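Local coordinates for protein putative metal-dependent phosphoesterase (Bifidobacterium adolescentis, PDB 3O0F) that hydrolyses phosphoesters at a three-metal centre of two iron ions and one zinc ion, with adenosine monophosphate bound in its pocket, at residues Asp16-Thr21 with Ala201-Asp206; Val85-Phe90 with Pro183-Val188; Leu214-Leu219 with Leu246-Arg251. All coordinates share one frame; numbering follows the deposited sequence.

Contact 1: Asp16-Thr21 with Ala201-Asp206; sequences DIHCHT and AAHAGD. With FE (Fe (III) ion), chain E; FE (Fe (III) ion), chain D.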
ATOM      1  N   ASP A  16      -7.905  -1.959 -10.868  1.00 12.26           N
ATOM      2  CA  ASP A  16      -6.613  -1.641 -10.273  1.00 13.47           C
ATOM      3  C   ASP A  16      -6.821  -1.559  -8.750  1.00 10.94           C
ATOM      4  O   ASP A  16      -7.425  -0.595  -8.259  1.00  9.09           O
ATOM      5  CB  ASP A  16      -6.078  -0.314 -10.817  1.00 15.62           C
ATOM      6  CG  ASP A  16      -4.670   0.002 -10.321  1.00 18.03           C
ATOM      7  OD1 ASP A  16      -4.187  -0.673  -9.413  1.00 10.00           O
ATOM      8  OD2 ASP A  16      -4.014   0.901 -10.870  1.00 13.99           O
ATOM      9  N   ILE A  17      -6.355  -2.559  -8.000  1.00  8.01           N
ATOM     10  CA  ILE A  17      -6.709  -2.600  -6.567  1.00 12.72           C
ATOM     11  C   ILE A  17      -5.601  -2.118  -5.623  1.00 13.10           C
ATOM     12  O   ILE A  17      -5.644  -2.365  -4.427  1.00 15.13           O
ATOM     13  CB  ILE A  17      -7.277  -3.985  -6.133  1.00 12.58           C
ATOM     14  CG1 ILE A  17      -6.204  -5.056  -6.090  1.00 16.82           C
ATOM     15  CG2 ILE A  17      -8.428  -4.391  -7.032  1.00 16.91           C
ATOM     16  CD1 ILE A  17      -6.737  -6.375  -5.620  1.00 12.00           C
ATOM     17  N   HIS A  18      -4.601  -1.438  -6.180  1.00 12.87           N
ATOM     18  CA  HIS A  18      -3.454  -0.967  -5.410  1.00 12.47           C
ATOM     19  C   HIS A  18      -3.137   0.509  -5.736  1.00 11.31           C
ATOM     20  O   HIS A  18      -2.243   0.786  -6.537  1.00 11.00           O
ATOM     21  CB  HIS A  18      -2.272  -1.848  -5.755  1.00 15.01           C
ATOM     22  CG  HIS A  18      -1.152  -1.780  -4.774  1.00 16.18           C
ATOM     23  ND1 HIS A  18      -0.194  -2.780  -4.674  1.00 16.73           N
ATOM     24  CD2 HIS A  18      -0.805  -0.822  -3.878  1.00 15.27           C
ATOM     25  CE1 HIS A  18       0.670  -2.444  -3.728  1.00 15.60           C
ATOM     26  NE2 HIS A  18       0.321  -1.265  -3.236  1.00 12.88           N
ATOM     27  N   CYS A  19      -3.871   1.433  -5.123  1.00  9.05           N
ATOM     28  CA  CYS A  19      -3.777   2.870  -5.451  1.00  9.52           C
ATOM     29  C   CYS A  19      -3.719   3.682  -4.153  1.00 12.22           C
ATOM     30  O   CYS A  19      -4.488   3.412  -3.223  1.00 11.62           O
ATOM     31  CB  CYS A  19      -4.960   3.330  -6.291  1.00  9.51           C
ATOM     32  SG  CYS A  19      -5.259   2.339  -7.760  1.00 14.26           S
ATOM     33  N   HIS A  20      -2.769   4.627  -4.092  1.00 10.02           N
ATOM     34  CA  HIS A  20      -2.542   5.502  -2.945  1.00  7.90           C
ATOM     35  C   HIS A  20      -2.976   6.949  -3.229  1.00 13.00           C
ATOM     36  O   HIS A  20      -2.916   7.401  -4.371  1.00 12.08           O
ATOM     37  CB  HIS A  20      -1.059   5.472  -2.588  1.00 10.56           C
ATOM     38  CG  HIS A  20      -0.583   4.127  -2.159  1.00 13.09           C
ATOM     39  ND1 HIS A  20      -0.478   3.762  -0.849  1.00 20.59           N
ATOM     40  CD2 HIS A  20      -0.200   3.045  -2.881  1.00 28.05           C
ATOM     41  CE1 HIS A  20      -0.062   2.513  -0.768  1.00 17.70           C
ATOM     42  NE2 HIS A  20       0.100   2.051  -1.985  1.00 20.74           N
ATOM     43  N   THR A  21      -3.352   7.672  -2.168  1.00 11.81           N
ATOM     44  CA  THR A  21      -3.872   9.010  -2.258  1.00 10.73           C
ATOM     45  C   THR A  21      -3.158   9.904  -1.268  1.00 12.95           C
ATOM     46  O   THR A  21      -2.279   9.464  -0.543  1.00 14.12           O
ATOM     47  CB  THR A  21      -5.414   9.038  -1.961  1.00 12.60           C
ATOM     48  OG1 THR A  21      -5.657   8.913  -0.547  1.00 14.13           O
ATOM     49  CG2 THR A  21      -6.158   7.927  -2.789  1.00 10.56           C
ATOM     50  N   ALA A 201      -0.520 -10.673   0.083  1.00 11.66           N
ATOM     51  CA  ALA A 201       0.873 -10.222   0.199  1.00 13.01           C
ATOM     52  C   ALA A 201       1.199  -9.342  -1.050  1.00 14.24           C
ATOM     53  O   ALA A 201       1.032  -9.777  -2.184  1.00 14.60           O
ATOM     54  CB  ALA A 201       1.844 -11.456   0.302  1.00 14.80           C
ATOM     55  N   ALA A 202       1.586  -8.089  -0.804  1.00 12.00           N
ATOM     56  CA  ALA A 202       1.892  -7.094  -1.859  1.00 14.19           C
ATOM     57  C   ALA A 202       3.331  -7.271  -2.414  1.00 17.19           C
ATOM     58  O   ALA A 202       4.239  -7.598  -1.665  1.00 16.18           O
ATOM     59  CB  ALA A 202       1.731  -5.666  -1.317  1.00 11.90           C
ATOM     60  N   HIS A 203       3.473  -7.106  -3.728  1.00 19.23           N
ATOM     61  CA  HIS A 203       4.745  -7.175  -4.509  1.00 17.83           C
ATOM     62  C   HIS A 203       5.814  -8.078  -3.837  1.00 19.65           C
ATOM     63  O   HIS A 203       6.909  -7.622  -3.481  1.00 19.57           O
ATOM     64  CB  HIS A 203       5.276  -5.734  -4.750  1.00 18.86           C
ATOM     65  CG  HIS A 203       5.236  -4.858  -3.528  1.00 19.91           C
ATOM     66  ND1 HIS A 203       6.054  -5.070  -2.430  1.00 26.59           N
ATOM     67  CD2 HIS A 203       4.478  -3.773  -3.222  1.00 23.25           C
ATOM     68  CE1 HIS A 203       5.795  -4.163  -1.498  1.00 23.55           C
ATOM     69  NE2 HIS A 203       4.838  -3.371  -1.951  1.00 23.95           N
ATOM     70  N   ALA A 204       5.500  -9.358  -3.657  1.00 20.94           N
ATOM     71  CA  ALA A 204       6.310 -10.178  -2.761  1.00 21.45           C
ATOM     72  C   ALA A 204       7.606 -10.635  -3.422  1.00 21.42           C
ATOM     73  O   ALA A 204       8.481 -11.202  -2.734  1.00 21.22           O
ATOM     74  CB  ALA A 204       5.517 -11.389  -2.226  1.00 22.09           C
ATOM     75  N   GLY A 205       7.715 -10.421  -4.738  1.00 19.34           N
ATOM     76  CA  GLY A 205       8.936 -10.728  -5.474  1.00 21.00           C
ATOM     77  C   GLY A 205       9.847  -9.549  -5.751  1.00 22.00           C
ATOM     78  O   GLY A 205      10.759  -9.657  -6.590  1.00 24.25           O
ATOM     79  N   ASP A 206       9.632  -8.433  -5.050  1.00 24.10           N
ATOM     80  CA  ASP A 206      10.311  -7.173  -5.366  1.00 29.38           C
ATOM     81  C   ASP A 206      11.622  -7.007  -4.540  1.00 33.33           C
ATOM     82  O   ASP A 206      11.573  -6.873  -3.329  1.00 29.73           O
ATOM     83  CB  ASP A 206       9.324  -6.008  -5.147  1.00 28.92           C
ATOM     84  CG  ASP A 206       9.890  -4.655  -5.533  1.00 27.25           C
ATOM     85  OD1 ASP A 206      11.059  -4.553  -5.965  1.00 27.06           O
ATOM     86  OD2 ASP A 206       9.133  -3.672  -5.404  1.00 32.54           O
TER
HETATM   87 FE    FE E 304       1.571   0.325  -2.349  1.00 26.62          FE
HETATM   88 FE    FE D 303       4.122  -1.481  -0.868  1.00 27.28          FE
HETATM   89  O   HOH W   1       3.129  -1.041  -2.555  1.00 24.80           O

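Contact 2: Val85-Phe90 with Pro183-Val188; sequences VHMLAF and PSTHEV. With FE (Fe (III) ion), chain D.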
ATOM      1  N   VAL A  85       7.480  -6.467   4.746  1.00 17.31           N
ATOM      2  CA  VAL A  85       6.365  -7.048   4.000  1.00 13.73           C
ATOM      3  C   VAL A  85       5.208  -6.046   4.051  1.00 16.08           C
ATOM      4  O   VAL A  85       4.855  -5.547   5.120  1.00 19.30           O
ATOM      5  CB  VAL A  85       5.855  -8.373   4.631  1.00 18.41           C
ATOM      6  CG1 VAL A  85       4.704  -8.968   3.804  1.00 15.43           C
ATOM      7  CG2 VAL A  85       6.979  -9.408   4.791  1.00 14.97           C
ATOM      8  N   HIS A  86       4.632  -5.754   2.900  1.00 10.89           N
ATOM      9  CA  HIS A  86       3.430  -4.965   2.815  1.00 15.50           C
ATOM     10  C   HIS A  86       2.255  -5.902   2.496  1.00 14.92           C
ATOM     11  O   HIS A  86       2.350  -6.759   1.604  1.00 14.44           O
ATOM     12  CB  HIS A  86       3.626  -3.886   1.744  1.00 17.63           C
ATOM     13  CG  HIS A  86       4.541  -2.773   2.180  1.00 26.90           C
ATOM     14  ND1 HIS A  86       4.639  -1.575   1.508  1.00 33.02           N
ATOM     15  CD2 HIS A  86       5.365  -2.665   3.252  1.00 36.98           C
ATOM     16  CE1 HIS A  86       5.502  -0.789   2.127  1.00 36.18           C
ATOM     17  NE2 HIS A  86       5.955  -1.424   3.191  1.00 39.85           N
HETATM   18  N   MSE A  87       1.182  -5.749   3.269  1.00 11.89           N
HETATM   19  CA  MSE A  87      -0.005  -6.584   3.163  1.00 14.33           C
HETATM   20  C   MSE A  87      -1.157  -5.704   2.712  1.00 15.05           C
HETATM   21  O   MSE A  87      -1.460  -4.716   3.361  1.00 19.15           O
HETATM   22  CB  MSE A  87      -0.380  -7.127   4.524  1.00 13.71           C
HETATM   23  CG  MSE A  87       0.791  -7.827   5.235  1.00 32.16           C
HETATM   24 SE   MSE A  87       0.940  -9.710   4.848  0.75 62.88          SE
HETATM   25  CE  MSE A  87      -0.222  -9.981   3.325  1.00 56.44           C
ATOM     26  N   LEU A  88      -1.848  -6.112   1.666  1.00 13.68           N
ATOM     27  CA  LEU A  88      -3.052  -5.438   1.213  1.00 13.14           C
ATOM     28  C   LEU A  88      -4.242  -6.127   1.910  1.00 13.83           C
ATOM     29  O   LEU A  88      -4.337  -7.363   1.893  1.00 17.49           O
ATOM     30  CB  LEU A  88      -3.158  -5.581  -0.308  1.00 14.44           C
ATOM     31  CG  LEU A  88      -2.136  -4.858  -1.179  1.00 14.10           C
ATOM     32  CD1 LEU A  88      -2.258  -5.354  -2.608  1.00 14.85           C
ATOM     33  CD2 LEU A  88      -2.269  -3.340  -1.150  1.00 22.48           C
ATOM     34  N   ALA A  89      -5.108  -5.317   2.517  1.00 11.00           N
ATOM     35  CA  ALA A  89      -6.262  -5.773   3.300  1.00 12.45           C
ATOM     36  C   ALA A  89      -7.486  -5.146   2.706  1.00  8.86           C
ATOM     37  O   ALA A  89      -7.557  -3.930   2.591  1.00  8.74           O
ATOM     38  CB  ALA A  89      -6.137  -5.345   4.737  1.00  9.89           C
ATOM     39  N   PHE A  90      -8.425  -5.965   2.267  1.00  8.29           N
ATOM     40  CA  PHE A  90      -9.616  -5.426   1.619  1.00  9.14           C
ATOM     41  C   PHE A  90     -10.890  -5.866   2.355  1.00 10.71           C
ATOM     42  O   PHE A  90     -10.971  -6.993   2.886  1.00  9.26           O
ATOM     43  CB  PHE A  90      -9.725  -5.937   0.187  1.00 10.86           C
ATOM     44  CG  PHE A  90      -8.589  -5.511  -0.695  1.00  9.35           C
ATOM     45  CD1 PHE A  90      -8.526  -4.207  -1.178  1.00 10.27           C
ATOM     46  CD2 PHE A  90      -7.592  -6.404  -1.022  1.00 14.62           C
ATOM     47  CE1 PHE A  90      -7.438  -3.796  -1.970  1.00 13.66           C
ATOM     48  CE2 PHE A  90      -6.535  -6.026  -1.853  1.00 10.09           C
ATOM     49  CZ  PHE A  90      -6.464  -4.719  -2.308  1.00 13.75           C
ATOM     50  N   PRO A 183       4.175  -4.246  13.058  1.00 18.43           N
ATOM     51  CA  PRO A 183       3.664  -5.535  13.540  1.00 18.65           C
ATOM     52  C   PRO A 183       4.171  -6.699  12.665  1.00 16.40           C
ATOM     53  O   PRO A 183       4.608  -6.482  11.516  1.00 16.30           O
ATOM     54  CB  PRO A 183       2.145  -5.378  13.423  1.00 20.89           C
ATOM     55  CG  PRO A 183       1.942  -4.359  12.336  1.00 19.12           C
ATOM     56  CD  PRO A 183       3.112  -3.398  12.491  1.00 21.54           C
ATOM     57  N   SER A 184       4.111  -7.912  13.183  1.00 13.43           N
ATOM     58  CA  SER A 184       4.471  -9.065  12.377  1.00 16.00           C
ATOM     59  C   SER A 184       3.359  -9.392  11.373  1.00 14.87           C
ATOM     60  O   SER A 184       2.188  -9.029  11.560  1.00 14.73           O
ATOM     61  CB  SER A 184       4.716 -10.280  13.246  1.00 16.92           C
ATOM     62  OG  SER A 184       3.466 -10.716  13.765  1.00 18.86           O
ATOM     63  N   THR A 185       3.746 -10.074  10.306  1.00 16.22           N
ATOM     64  CA  THR A 185       2.790 -10.589   9.322  1.00 17.19           C
ATOM     65  C   THR A 185       1.769 -11.528   9.979  1.00 16.13           C
ATOM     66  O   THR A 185       0.615 -11.480   9.613  1.00 13.69           O
ATOM     67  CB  THR A 185       3.480 -11.318   8.173  1.00 17.17           C
ATOM     68  OG1 THR A 185       4.345 -12.330   8.695  1.00 17.09           O
ATOM     69  CG2 THR A 185       4.293 -10.320   7.321  1.00 16.67           C
ATOM     70  N   HIS A 186       2.176 -12.321  10.964  0.50 15.39           N
ATOM     71  CA  HIS A 186       1.228 -13.213  11.644  0.50 16.22           C
ATOM     72  C   HIS A 186       0.158 -12.429  12.413  0.50 15.09           C
ATOM     73  O   HIS A 186      -1.012 -12.821  12.431  0.50 13.69           O
ATOM     74  CB  HIS A 186       1.953 -14.166  12.593  0.50 18.75           C
ATOM     75  CG  HIS A 186       3.189 -14.768  11.998  0.50 20.46           C
ATOM     76  ND1 HIS A 186       3.173 -15.485  10.819  0.50 25.14           N
ATOM     77  CD2 HIS A 186       4.478 -14.756  12.417  0.50 17.22           C
ATOM     78  CE1 HIS A 186       4.402 -15.881  10.531  0.50 18.22           C
ATOM     79  NE2 HIS A 186       5.212 -15.448  11.484  0.50 22.58           N
ATOM     80  N   GLU A 187       0.565 -11.328  13.032  1.00 12.83           N
ATOM     81  CA  GLU A 187      -0.368 -10.472  13.728  1.00 14.51           C
ATOM     82  C   GLU A 187      -1.272  -9.756  12.750  1.00 11.15           C
ATOM     83  O   GLU A 187      -2.479  -9.700  12.973  1.00 12.51           O
ATOM     84  CB  GLU A 187       0.300  -9.406  14.609  1.00 17.89           C
ATOM     85  CG  GLU A 187      -0.811  -8.624  15.322  1.00 27.03           C
ATOM     86  CD  GLU A 187      -0.387  -7.498  16.227  1.00 35.26           C
ATOM     87  OE1 GLU A 187       0.803  -7.102  16.207  1.00 45.20           O
ATOM     88  OE2 GLU A 187      -1.292  -7.023  16.964  1.00 35.84           O
ATOM     89  N   VAL A 188      -0.712  -9.203  11.689  1.00 13.51           N
ATOM     90  CA  VAL A 188      -1.527  -8.517  10.653  1.00 10.69           C
ATOM     91  C   VAL A 188      -2.563  -9.456  10.036  1.00 11.32           C
ATOM     92  O   VAL A 188      -3.757  -9.117   9.935  1.00 11.32           O
ATOM     93  CB  VAL A 188      -0.629  -7.874   9.589  1.00 16.21           C
ATOM     94  CG1 VAL A 188      -1.456  -7.451   8.323  1.00 11.45           C
ATOM     95  CG2 VAL A 188       0.127  -6.652  10.219  1.00 13.71           C
TER
HETATM   96 FE    FE D 303       4.122  -1.481  -0.868  1.00 27.28          FE
HETATM   97  O   HOH W   1       3.129  -1.041  -2.555  1.00 24.80           O

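Contact 3: Leu214-Leu219 with Leu246-Arg251; sequences LSDEQL and LTIAAR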
ATOM      1  N   LEU A 214      10.812 -12.827   0.850  1.00 14.51           N
ATOM      2  CA  LEU A 214      10.157 -13.892   1.589  1.00 16.13           C
ATOM      3  C   LEU A 214      10.455 -15.216   0.940  1.00 15.93           C
ATOM      4  O   LEU A 214      10.399 -15.355  -0.309  1.00 13.88           O
ATOM      5  CB  LEU A 214       8.628 -13.697   1.603  1.00 18.96           C
ATOM      6  CG  LEU A 214       8.113 -12.551   2.456  1.00 22.23           C
ATOM      7  CD1 LEU A 214       6.611 -12.360   2.184  1.00 19.10           C
ATOM      8  CD2 LEU A 214       8.395 -12.787   3.942  1.00 20.61           C
ATOM      9  N   SER A 215      10.749 -16.203   1.777  1.00 15.82           N
ATOM     10  CA  SER A 215      10.954 -17.537   1.295  1.00 14.92           C
ATOM     11  C   SER A 215       9.621 -18.286   1.170  1.00 14.34           C
ATOM     12  O   SER A 215       8.599 -17.865   1.703  1.00 11.81           O
ATOM     13  CB  SER A 215      11.842 -18.272   2.250  1.00 15.83           C
ATOM     14  OG  SER A 215      11.146 -18.495   3.442  1.00 12.86           O
ATOM     15  N   ASP A 216       9.650 -19.425   0.493  1.00 15.54           N
ATOM     16  CA  ASP A 216       8.477 -20.307   0.406  1.00 16.76           C
ATOM     17  C   ASP A 216       7.955 -20.715   1.782  1.00 16.71           C
ATOM     18  O   ASP A 216       6.740 -20.818   1.967  1.00 18.94           O
ATOM     19  CB  ASP A 216       8.793 -21.601  -0.358  1.00 16.27           C
ATOM     20  CG  ASP A 216       9.131 -21.356  -1.859  1.00 27.59           C
ATOM     21  OD1 ASP A 216       9.132 -20.190  -2.297  1.00 22.95           O
ATOM     22  OD2 ASP A 216       9.367 -22.341  -2.600  1.00 23.07           O
ATOM     23  N   GLU A 217       8.867 -21.023   2.701  1.00 17.76           N
ATOM     24  CA  GLU A 217       8.503 -21.385   4.084  1.00 19.69           C
ATOM     25  C   GLU A 217       7.760 -20.247   4.797  1.00 16.04           C
ATOM     26  O   GLU A 217       6.765 -20.497   5.454  1.00 13.75           O
ATOM     27  CB  GLU A 217       9.735 -21.870   4.915  1.00 21.06           C
ATOM     28  CG  GLU A 217      10.254 -23.247   4.439  1.00 40.39           C
ATOM     29  CD  GLU A 217      11.080 -24.118   5.460  1.00 52.93           C
ATOM     30  OE1 GLU A 217      12.305 -23.885   5.677  1.00 50.58           O
ATOM     31  OE2 GLU A 217      10.502 -25.114   5.962  1.00 53.95           O
ATOM     32  N   GLN A 218       8.222 -19.007   4.653  1.00 16.85           N
ATOM     33  CA  GLN A 218       7.528 -17.862   5.257  1.00 17.06           C
ATOM     34  C   GLN A 218       6.162 -17.666   4.613  1.00 16.47           C
ATOM     35  O   GLN A 218       5.198 -17.314   5.298  1.00 16.02           O
ATOM     36  CB  GLN A 218       8.339 -16.570   5.163  1.00 17.50           C
ATOM     37  CG  GLN A 218       9.695 -16.600   5.915  1.00 13.67           C
ATOM     38  CD  GLN A 218      10.524 -15.371   5.621  1.00 20.58           C
ATOM     39  OE1 GLN A 218      11.095 -15.241   4.527  1.00 15.75           O
ATOM     40  NE2 GLN A 218      10.623 -14.447   6.612  1.00 23.10           N
ATOM     41  N   LEU A 219       6.072 -17.883   3.298  1.00 15.26           N
ATOM     42  CA  LEU A 219       4.794 -17.798   2.629  1.00 14.80           C
ATOM     43  C   LEU A 219       3.868 -18.899   3.112  1.00 18.15           C
ATOM     44  O   LEU A 219       2.685 -18.636   3.309  1.00 15.27           O
ATOM     45  CB  LEU A 219       4.917 -17.807   1.087  1.00 14.95           C
ATOM     46  CG  LEU A 219       5.460 -16.489   0.500  1.00 16.72           C
ATOM     47  CD1 LEU A 219       5.734 -16.592  -0.990  1.00 18.16           C
ATOM     48  CD2 LEU A 219       4.497 -15.326   0.794  1.00 14.79           C
ATOM     49  N   LEU A 246       2.905 -17.587  -8.915  1.00 15.39           N
ATOM     50  CA  LEU A 246       1.745 -18.210  -9.563  1.00 16.83           C
ATOM     51  C   LEU A 246       1.678 -19.700  -9.198  1.00 16.72           C
ATOM     52  O   LEU A 246       0.603 -20.249  -9.021  1.00 15.18           O
ATOM     53  CB  LEU A 246       1.824 -18.066 -11.087  1.00 19.83           C
ATOM     54  CG  LEU A 246       1.534 -16.688 -11.676  1.00 18.42           C
ATOM     55  CD1 LEU A 246       1.910 -16.669 -13.150  1.00 14.54           C
ATOM     56  CD2 LEU A 246       0.065 -16.242 -11.417  1.00 16.24           C
ATOM     57  N   THR A 247       2.840 -20.338  -9.105  1.00 14.46           N
ATOM     58  CA  THR A 247       2.911 -21.716  -8.746  1.00 17.17           C
ATOM     59  C   THR A 247       2.467 -21.940  -7.323  1.00 17.19           C
ATOM     60  O   THR A 247       1.718 -22.882  -7.060  1.00 21.03           O
ATOM     61  CB  THR A 247       4.336 -22.278  -8.975  1.00 18.65           C
ATOM     62  OG1 THR A 247       4.637 -22.149 -10.364  1.00 17.91           O
ATOM     63  CG2 THR A 247       4.432 -23.755  -8.550  1.00 19.72           C
ATOM     64  N   ILE A 248       2.948 -21.103  -6.396  1.00 15.74           N
ATOM     65  CA  ILE A 248       2.527 -21.180  -5.017  1.00 15.73           C
ATOM     66  C   ILE A 248       1.014 -20.945  -4.890  1.00 16.89           C
ATOM     67  O   ILE A 248       0.317 -21.702  -4.197  1.00 16.75           O
ATOM     68  CB  ILE A 248       3.294 -20.185  -4.120  1.00 16.85           C
ATOM     69  CG1 ILE A 248       4.788 -20.603  -4.025  1.00 18.44           C
ATOM     70  CG2 ILE A 248       2.594 -20.070  -2.734  1.00 14.48           C
ATOM     71  CD1 ILE A 248       5.708 -19.491  -3.518  1.00 14.82           C
ATOM     72  N   ALA A 249       0.510 -19.926  -5.587  1.00 16.29           N
ATOM     73  CA  ALA A 249      -0.915 -19.644  -5.605  1.00 16.13           C
ATOM     74  C   ALA A 249      -1.748 -20.824  -6.175  1.00 21.03           C
ATOM     75  O   ALA A 249      -2.768 -21.205  -5.593  1.00 19.56           O
ATOM     76  CB  ALA A 249      -1.209 -18.286  -6.338  1.00 15.19           C
ATOM     77  N   ALA A 250      -1.304 -21.437  -7.270  1.00 22.25           N
ATOM     78  CA  ALA A 250      -2.038 -22.582  -7.839  1.00 23.14           C
ATOM     79  C   ALA A 250      -2.055 -23.744  -6.854  1.00 24.35           C
ATOM     80  O   ALA A 250      -3.095 -24.347  -6.654  1.00 26.10           O
ATOM     81  CB  ALA A 250      -1.435 -23.037  -9.152  1.00 23.30           C
ATOM     82  N   ARG A 251      -0.926 -24.017  -6.201  1.00 22.47           N
ATOM     83  CA  ARG A 251      -0.820 -25.150  -5.276  1.00 26.89           C
ATOM     84  C   ARG A 251      -1.707 -25.011  -4.040  1.00 24.56           C
ATOM     85  O   ARG A 251      -2.131 -26.002  -3.492  1.00 26.54           O
ATOM     86  CB  ARG A 251       0.645 -25.377  -4.824  1.00 26.30           C
ATOM     87  CG  ARG A 251       0.933 -26.762  -4.187  1.00 35.91           C
TER

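Contact 1: Asp16-Thr21 with Ala201-Asp206
His18 and His203 meet across a pair of iron ions, and the His18 ring carries most of the contact. Its CB points toward Ala201-Asp206, and with CG anti to the backbone N (chi1 -162°) the ring reaches toward Ala202 and His203. CD2 lies beside the chain E iron. CE1 makes the protein-to-protein touches: His203 CD2 sits at the edge of the His18 ring, with His18 CE1 to His203 CD2 at 4.1 Å, while Ala202 CB approaches His18 CE1 obliquely at 4.2 Å. At the tip, His18 NE2 binds the chain E iron at 2.2 Å. ND1 is hydrogen-bonded to Glu231, which together with the NE2-iron bond limits the ring's rotation; Glu231 also accepts from His203 N, so one carboxylate positions both segments.

The side chains of His18 and His203 cross at about a right angle. His20 NE2 holds the chain E iron at 2.3 Å, and His203 NE2 the chain D iron, also at 2.3 Å. Water 1 bridges the metals, its O 2.1 Å from the chain E iron and 2.0 Å from the chain D iron. Glu75 binds both ions, Asp261 the first and His86 the second; with zinc on Asp25, His50 and His263 they form the three-metal centre characteristic of PHP enzymes. The contact joins edge strand 15-19 to the loop after strand 198-201, with strand 83-90 packed against both.

Contact 2: Val85-Phe90 with Pro183-Val188
Apolar packing joins Val85 and Met87 to Thr185 and Val188. The methyl CG2 of Thr185 rests on the branch point of Val85, with Thr185 CG2 to Val85 CB at 3.7 Å and Val85 CG1 and CG2 each 3.8 Å from Thr185 CG2; the two side chains cross at about a right angle. Residue 87 is a selenomethionine, and Met87 SE lies 4.2 Å from Thr185 CG2. Farther along, Met87 CG meets Val188 CG1 at 3.8 Å. Here chi1 sets CG before Val188, and the turn about the CB-CG bond (chi2 -89°) swings SE to the Thr185 side.

These contacts seat the start of helix 185-194 on one face of strand 83-90, in the mixed sheet of the PHP domain, whose family belongs to the TIM-barrel clan. Alternation along the strand separates the two faces: Val85 and Met87 point toward the helix, whereas His86 points away and its ND1 binds the chain D iron at 2.4 Å. Glu75 and His203 share that metal.

Polar bonds cap the start of helix 185-194 and tie it to strand 70-80. Ser184 is the N-cap, and Glu187 N donates to Ser184 OG at 3.1 Å with an N-H...O angle of 158°. Thr185 divides its branches by chemistry: OG1 lies between the backbone N and the carbonyl carbon (chi1 53°) and hydrogen-bonds to Asp80 of strand 70-80, while CG2 is turned to the apolar strand face.

Contact 3: Leu214-Leu219 with Leu246-Arg251
Ile248 meets Asp216 and Leu219 through a single methyl, CD1, the one Ile248 atom that touches both of these residues of Leu214-Leu219. Leu246, the first residue of its segment, packs on strands 229-233 and 255-258, where it touches Val232, Trp233 and Val256. Thr247 follows on the exposed side, its hydroxyl hydrogen-bonded to the backbone O of Glu243 one turn earlier.

Ile248 comes next and points toward Leu214-Leu219. Its CG1 is anti to the carbonyl carbon (chi1 -67°) and CD1 extends onward (chi2 163°), which brings the methyl to the neighbouring helix. There Ile248 CD1 lies 3.8 Å from Leu219 CD1, and the two side chains cross at about a right angle. The same Ile248 CD1 is 3.7 Å from Asp216 OD1, a van der Waals contact with a carboxylate oxygen whose strong partner is elsewhere: Asp216 OD1 is salt-bridged to Arg244 NH2, one turn before Ile248 on the same helix. That NH2 also bonds Leu214 O, tying the start of helix 216-225 to the second helix. The Ile248 side chain packs on Leu230 of strand 229-233 as well. Past this point Ala249 packs on Val256, and the backbone continues in regular helix.

The facing segment opens with a capping box: Gln218 N donates to Ser215 OG at 3.2 Å and Ser215 N to Gln218 OE1 at 2.9 Å, both bonds nearly straight. This fixes the first turn of helix 216-225, from which Asp216 and Leu219 reach Ile248. The nearest CA atoms, Asp216 CA and Ile248 CA, are 8.1 Å apart. A methyl of buried Leu219 and the charged OD1 of exposed Asp216 thus share one Ile248 methyl, which implies that dispersion holds these segments together while Arg244 takes the charge.

Overall arrangement
Contacts 1 and 2 are buried and contact 3 is only partly so, its centre about 20 Å from the centre of the chain against 6 and 11 Å for the other two. Contact 1 is held chiefly through metal ions. Contact 2 sets a capped helix start on a strand by apolar packing, whereas contact 3 joins another capped start to the middle of a second helix, with a carboxylate oxygen among its methyls. Strand 83-90 links the first two: Ala202 N probably bonds to His86 O at 2.9 Å, and both reach the chain D iron. Contact 3 adjoins contact 2 where Val85 CG2 meets Leu214 CD2 at 3.8 Å, but does not touch contact 1.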